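Local coordinates for HTPA Reductase (Selaginella moellendorffii, PDB 5U5N), which reduces 4-hydroxy-tetrahydrodipicolinate to tetrahydrodipicolinate, probably with NADH or NADPH, a step of lysine biosynthesis by the diaminopimelate pathway, at the interface of chains A and B. Residues are numbered along the deposited sequence; one frame, centred on the assembly and turned at random. Chains: chain A/B, HTPA Reductase.

Contact 1: the interface of chains A and B. Residues chain A 230-234; chain B 232-234.
A:Glu232 and B:Lys234 face each other across an antiparallel pairing of the two copies of strand 229-238, joined by backbone bonds in both directions. The amide N of B:Lys234 gives to O of A:Glu232 at 2.7 Å, lying in the carbonyl plane; the returning bond, from N of A:Glu232 to O of B:Lys234, is longer at 3.0 Å and arrives 31° out of the plane. A:Lys234 and B:Glu232 repeat this ladder, because the two-fold passes between A:Phe233 and B:Phe233. On one face of the sheet these two side chains cross at about a right angle and meet at CD1 of A:Phe233 and CD1 of B:Phe233, 3.6 Å apart. Phenylalanine suits this place, where a broad apolar group can meet its own copy. The opposite face carries charge. With CG of A:Glu232 opposite its backbone N (chi1 -177°) and the rest of the chain extended, the acid runs alongside B:Lys234, pointing the same way. The long lysines put methylenes beside the acids as well as amino groups (NZ) near them: NZ of A:Lys234 forms a loose salt bridge with OE1 of B:Glu232 at 3.6 Å. The two carboxylates come nearly parallel, OE1 of A:Glu232 standing 3.3 Å from OE1 of B:Glu232, a pairing of like groups that the flanking lysines probably ease. Farther out, A:Phe231 passes its CB and ring beside O of B:Lys234, extending the apolar face. The whole patch is a strand-to-strand seam that merges the sheets of two subunits into one continuous sheet and so helps to build the dimer.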
ATOM      1  N   PHE A 230      -1.308 -14.328  -6.281  1.00 38.54           N
ATOM      2  CA  PHE A 230      -2.577 -13.676  -5.985  1.00 37.85           C
ATOM      3  C   PHE A 230      -2.316 -12.552  -4.972  1.00 36.91           C
ATOM      4  O   PHE A 230      -1.803 -12.813  -3.860  1.00 36.44           O
ATOM      5  CB  PHE A 230      -3.551 -14.720  -5.427  1.00 38.12           C
ATOM      6  CG  PHE A 230      -4.895 -14.164  -4.990  1.00 37.59           C
ATOM      7  CD1 PHE A 230      -5.886 -13.929  -5.907  1.00 38.08           C
ATOM      8  CD2 PHE A 230      -5.168 -13.946  -3.642  1.00 36.94           C
ATOM      9  CE1 PHE A 230      -7.142 -13.447  -5.502  1.00 37.97           C
ATOM     10  CE2 PHE A 230      -6.407 -13.466  -3.212  1.00 36.74           C
ATOM     11  CZ  PHE A 230      -7.395 -13.212  -4.147  1.00 37.27           C
ATOM     12  N   PHE A 231      -2.646 -11.320  -5.367  1.00 36.57           N
ATOM     13  CA  PHE A 231      -2.699 -10.160  -4.475  1.00 35.90           C
ATOM     14  C   PHE A 231      -4.147  -9.748  -4.295  1.00 35.56           C
ATOM     15  O   PHE A 231      -4.921  -9.717  -5.257  1.00 35.95           O
ATOM     16  CB  PHE A 231      -1.967  -8.953  -5.043  1.00 35.97           C
ATOM     17  CG  PHE A 231      -0.478  -9.058  -5.004  1.00 36.71           C
ATOM     18  CD1 PHE A 231       0.215  -9.739  -6.000  1.00 37.94           C
ATOM     19  CD2 PHE A 231       0.247  -8.396  -4.022  1.00 36.47           C
ATOM     20  CE1 PHE A 231       1.588  -9.811  -5.987  1.00 38.98           C
ATOM     21  CE2 PHE A 231       1.644  -8.484  -4.010  1.00 37.58           C
ATOM     22  CZ  PHE A 231       2.303  -9.194  -4.984  1.00 38.73           C
ATOM     23  N   GLU A 232      -4.507  -9.435  -3.064  1.00 35.26           N
ATOM     24  CA  GLU A 232      -5.838  -8.952  -2.775  1.00 35.36           C
ATOM     25  C   GLU A 232      -5.742  -7.772  -1.800  1.00 34.47           C
ATOM     26  O   GLU A 232      -5.062  -7.872  -0.773  1.00 33.90           O
ATOM     27  CB  GLU A 232      -6.717 -10.078  -2.262  1.00 36.32           C
ATOM     28  CG  GLU A 232      -8.171  -9.656  -1.989  1.00 37.01           C
ATOM     29  CD  GLU A 232      -9.003 -10.772  -1.399  1.00 38.47           C
ATOM     30  OE1 GLU A 232      -8.774 -11.140  -0.212  1.00 39.22           O
ATOM     31  OE2 GLU A 232      -9.820 -11.337  -2.161  1.00 39.95           O
ATOM     32  N   PHE A 233      -6.412  -6.663  -2.147  1.00 34.14           N
ATOM     33  CA  PHE A 233      -6.498  -5.505  -1.286  1.00 33.38           C
ATOM     34  C   PHE A 233      -7.972  -5.175  -1.082  1.00 33.11           C
ATOM     35  O   PHE A 233      -8.738  -5.155  -2.050  1.00 33.24           O
ATOM     36  CB  PHE A 233      -5.806  -4.268  -1.853  1.00 33.77           C
ATOM     37  CG  PHE A 233      -4.445  -4.508  -2.369  1.00 34.97           C
ATOM     38  CD1 PHE A 233      -3.461  -5.074  -1.581  1.00 35.53           C
ATOM     39  CD2 PHE A 233      -4.126  -4.151  -3.659  1.00 36.07           C
ATOM     40  CE1 PHE A 233      -2.207  -5.336  -2.098  1.00 36.58           C
ATOM     41  CE2 PHE A 233      -2.879  -4.416  -4.185  1.00 36.94           C
ATOM     42  CZ  PHE A 233      -1.914  -4.999  -3.408  1.00 37.20           C
ATOM     43  N   LYS A 234      -8.346  -4.954   0.179  1.00 32.43           N
ATOM     44  CA  LYS A 234      -9.680  -4.558   0.567  1.00 32.63           C
ATOM     45  C   LYS A 234      -9.659  -3.329   1.451  1.00 31.63           C
ATOM     46  O   LYS A 234      -8.797  -3.216   2.340  1.00 31.36           O
ATOM     47  CB  LYS A 234     -10.361  -5.631   1.390  1.00 33.66           C
ATOM     48  CG  LYS A 234     -10.773  -6.839   0.621  1.00 34.94           C
ATOM     49  CD  LYS A 234     -11.545  -7.795   1.507  1.00 36.20           C
ATOM     50  CE  LYS A 234     -11.946  -8.987   0.668  1.00 37.65           C
ATOM     51  NZ  LYS A 234     -12.419 -10.092   1.549  1.00 39.10           N
TER
ATOM     52  N   GLU B 232      -7.708  -5.033   4.470  1.00 34.24           N
ATOM     53  CA  GLU B 232      -7.103  -6.351   4.358  1.00 33.97           C
ATOM     54  C   GLU B 232      -6.227  -6.389   3.118  1.00 33.41           C
ATOM     55  O   GLU B 232      -6.670  -5.993   2.032  1.00 33.80           O
ATOM     56  CB  GLU B 232      -8.174  -7.448   4.344  1.00 35.28           C
ATOM     57  CG  GLU B 232      -7.626  -8.850   4.346  1.00 36.02           C
ATOM     58  CD  GLU B 232      -8.703  -9.895   4.082  1.00 37.80           C
ATOM     59  OE1 GLU B 232      -9.060 -10.075   2.901  1.00 39.27           O
ATOM     60  OE2 GLU B 232      -9.153 -10.584   5.033  1.00 39.16           O
ATOM     61  N   PHE B 233      -4.977  -6.832   3.290  1.00 32.32           N
ATOM     62  CA  PHE B 233      -4.011  -6.932   2.225  1.00 31.82           C
ATOM     63  C   PHE B 233      -3.452  -8.362   2.272  1.00 31.39           C
ATOM     64  O   PHE B 233      -3.056  -8.867   3.339  1.00 30.88           O
ATOM     65  CB  PHE B 233      -2.854  -5.951   2.421  1.00 31.55           C
ATOM     66  CG  PHE B 233      -3.268  -4.542   2.650  1.00 32.15           C
ATOM     67  CD1 PHE B 233      -4.113  -3.896   1.763  1.00 33.00           C
ATOM     68  CD2 PHE B 233      -2.846  -3.850   3.768  1.00 32.17           C
ATOM     69  CE1 PHE B 233      -4.502  -2.581   2.001  1.00 33.73           C
ATOM     70  CE2 PHE B 233      -3.210  -2.533   3.981  1.00 32.88           C
ATOM     71  CZ  PHE B 233      -4.047  -1.904   3.116  1.00 33.58           C
ATOM     72  N   LYS B 234      -3.415  -8.999   1.104  1.00 31.43           N
ATOM     73  CA  LYS B 234      -2.862 -10.338   0.928  1.00 31.46           C
ATOM     74  C   LYS B 234      -1.887 -10.355  -0.232  1.00 31.08           C
ATOM     75  O   LYS B 234      -2.130  -9.718  -1.282  1.00 31.29           O
ATOM     76  CB  LYS B 234      -3.930 -11.343   0.550  1.00 32.62           C
ATOM     77  CG  LYS B 234      -4.847 -11.711   1.655  1.00 33.29           C
ATOM     78  CD  LYS B 234      -5.849 -12.775   1.247  1.00 34.71           C
ATOM     79  CE  LYS B 234      -6.721 -12.976   2.494  1.00 35.27           C
ATOM     80  NZ  LYS B 234      -7.782 -14.019   2.412  1.00 36.95           N
TER

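Contact 2: the interface of chains A and B. Residues chain A 143, 147, 150-151; chain B 135, 138-139, 273-274.
A:Phe147 sets its ring against two helices of chain B, 131-146 and 269-275, and provides the aromatic part of this apolar patch. B:Leu273 lies over one face, its CB 3.5 Å from CD1 of A:Phe147, while its CD1 methyl sits above the middle of the ring. The same face leans, on its other flank, toward B:Ala135, whose CB is 3.7 Å from CD2 of A:Phe147. B:Ala138 meets the rim at CE2, and the CG methylene of B:Glu274 touches another part of the rim, near CE1. The chi1 of -52°, which places CG of A:Phe147 beside its own backbone N, turns the ring into this position. Without the ring, an alanine here would probably leave B:Leu273 and B:Ala135 facing a gap and weaken the hold on helix 269-275.

Aliphatic and thioether contacts form the second group, where helix 131-146 of one subunit packs on its copy. CG of A:Met143 lies 3.4 Å from the backbone O of B:Ala135 and also touches the methyl of B:Ala139. Bends at chi2 (-91°) and chi3 (-85°) fold the flexible methionine so that SD passes CB of B:Ala135. Alanine suits the partner helix, since its small side chain allows such a near approach to the backbone. Beside the ring, methyl meets methyl: CB of A:Ala150 is 3.7 Å from CD2 of B:Leu273.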
ATOM      1  N   MET A 143       3.237   4.555  -5.506  1.00 36.82           N
ATOM      2  CA  MET A 143       3.791   3.246  -5.886  1.00 37.45           C
ATOM      3  C   MET A 143       3.713   3.034  -7.408  1.00 37.74           C
ATOM      4  O   MET A 143       4.684   2.660  -8.040  1.00 38.78           O
ATOM      5  CB  MET A 143       3.034   2.130  -5.146  1.00 37.06           C
ATOM      6  CG  MET A 143       3.724   0.792  -5.208  1.00 39.06           C
ATOM      7  SD  MET A 143       3.199  -0.212  -6.607  1.00 40.61           S
ATOM      8  CE  MET A 143       1.746  -0.941  -5.808  1.00 40.54           C
ATOM      9  N   PHE A 147       6.921   2.595  -9.954  1.00 40.78           N
ATOM     10  CA  PHE A 147       7.166   1.245 -10.480  1.00 40.05           C
ATOM     11  C   PHE A 147       6.301   0.918 -11.714  1.00 40.15           C
ATOM     12  O   PHE A 147       5.500  -0.007 -11.680  1.00 38.96           O
ATOM     13  CB  PHE A 147       6.958   0.185  -9.399  1.00 38.77           C
ATOM     14  CG  PHE A 147       7.721   0.440  -8.112  1.00 39.20           C
ATOM     15  CD1 PHE A 147       9.046   0.893  -8.099  1.00 40.55           C
ATOM     16  CD2 PHE A 147       7.132   0.134  -6.903  1.00 38.59           C
ATOM     17  CE1 PHE A 147       9.722   1.090  -6.917  1.00 41.21           C
ATOM     18  CE2 PHE A 147       7.811   0.326  -5.696  1.00 39.30           C
ATOM     19  CZ  PHE A 147       9.107   0.821  -5.709  1.00 40.65           C
ATOM     20  N   ALA A 150       4.938  -2.691 -13.233  1.00 39.41           N
ATOM     21  CA  ALA A 150       5.381  -3.746 -12.295  1.00 38.61           C
ATOM     22  C   ALA A 150       4.525  -5.010 -12.278  1.00 38.04           C
ATOM     23  O   ALA A 150       5.044  -6.104 -11.993  1.00 37.87           O
ATOM     24  CB  ALA A 150       5.559  -3.215 -10.871  1.00 38.06           C
ATOM     25  N   PHE A 151       3.239  -4.874 -12.590  1.00 37.62           N
ATOM     26  CA  PHE A 151       2.331  -6.015 -12.693  1.00 37.41           C
ATOM     27  C   PHE A 151       1.930  -6.307 -14.149  1.00 38.52           C
ATOM     28  O   PHE A 151       0.921  -6.968 -14.424  1.00 38.52           O
ATOM     29  CB  PHE A 151       1.104  -5.758 -11.834  1.00 36.79           C
ATOM     30  CG  PHE A 151       1.391  -5.724 -10.360  1.00 35.82           C
ATOM     31  CD1 PHE A 151       1.948  -4.604  -9.760  1.00 35.64           C
ATOM     32  CD2 PHE A 151       1.085  -6.815  -9.569  1.00 35.48           C
ATOM     33  CE1 PHE A 151       2.216  -4.591  -8.409  1.00 35.05           C
ATOM     34  CE2 PHE A 151       1.311  -6.794  -8.212  1.00 34.75           C
ATOM     35  CZ  PHE A 151       1.887  -5.687  -7.632  1.00 34.59           C
TER
ATOM     36  N   ALA B 135       7.177  -4.404  -4.696  1.00 33.60           N
ATOM     37  CA  ALA B 135       6.373  -3.199  -4.928  1.00 35.86           C
ATOM     38  C   ALA B 135       5.319  -2.939  -3.832  1.00 35.49           C
ATOM     39  O   ALA B 135       5.082  -1.785  -3.454  1.00 36.86           O
ATOM     40  CB  ALA B 135       5.714  -3.247  -6.298  1.00 38.38           C
ATOM     41  N   ALA B 138       7.037  -1.811  -0.680  1.00 33.57           N
ATOM     42  CA  ALA B 138       7.579  -0.475  -0.758  1.00 35.70           C
ATOM     43  C   ALA B 138       6.444   0.578  -0.783  1.00 37.36           C
ATOM     44  O   ALA B 138       6.671   1.711  -0.457  1.00 38.88           O
ATOM     45  CB  ALA B 138       8.511  -0.351  -1.953  1.00 37.59           C
ATOM     46  N   ALA B 139       5.248   0.165  -1.186  1.00 37.58           N
ATOM     47  CA  ALA B 139       4.027   0.966  -1.071  1.00 39.86           C
ATOM     48  C   ALA B 139       3.715   1.206   0.393  1.00 39.03           C
ATOM     49  O   ALA B 139       3.568   2.336   0.813  1.00 40.11           O
ATOM     50  CB  ALA B 139       2.837   0.273  -1.726  1.00 41.15           C
ATOM     51  N   LEU B 273      12.675  -2.339 -10.411  1.00 36.09           N
ATOM     52  CA  LEU B 273      11.279  -1.971 -10.572  1.00 36.50           C
ATOM     53  C   LEU B 273      11.129  -0.560 -11.173  1.00 38.43           C
ATOM     54  O   LEU B 273      10.324  -0.371 -12.074  1.00 39.46           O
ATOM     55  CB  LEU B 273      10.553  -2.047  -9.234  1.00 35.49           C
ATOM     56  CG  LEU B 273      10.181  -3.452  -8.761  1.00 33.86           C
ATOM     57  CD1 LEU B 273       9.885  -3.451  -7.280  1.00 32.96           C
ATOM     58  CD2 LEU B 273       8.934  -3.893  -9.512  1.00 34.24           C
ATOM     59  N   GLU B 274      11.970   0.370 -10.705  1.00 55.87           N
ATOM     60  CA  GLU B 274      12.018   1.721 -11.224  1.00 56.39           C
ATOM     61  C   GLU B 274      12.322   1.798 -12.722  1.00 55.69           C
ATOM     62  O   GLU B 274      11.804   2.684 -13.397  1.00 56.06           O
ATOM     63  CB  GLU B 274      13.012   2.583 -10.432  1.00 57.42           C
ATOM     64  CG  GLU B 274      12.506   3.040  -9.054  1.00 59.38           C
ATOM     65  CD  GLU B 274      13.626   3.487  -8.117  1.00 61.28           C
ATOM     66  OE1 GLU B 274      14.800   3.042  -8.300  1.00 60.89           O
ATOM     67  OE2 GLU B 274      13.344   4.242  -7.176  1.00 64.08           O
TER

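The centres of the C-alpha atoms of contact 1 and contact 2 lie about 16 Å apart, and the two patches have no residue in common. They are successive layers of one two-fold interface: contact 1 joins the sheets edge to edge, while contact 2 packs the helices that cover the aromatic face of that sheet. Within chain A a ring pair connects the layers, CE1 of A:Phe231 lying against CE2 of A:Phe151. Directional backbone bonds can set the register of the strands, and the apolar helical layer probably adds stability. Together, with their symmetry twins, they support the dimer this plant enzyme forms.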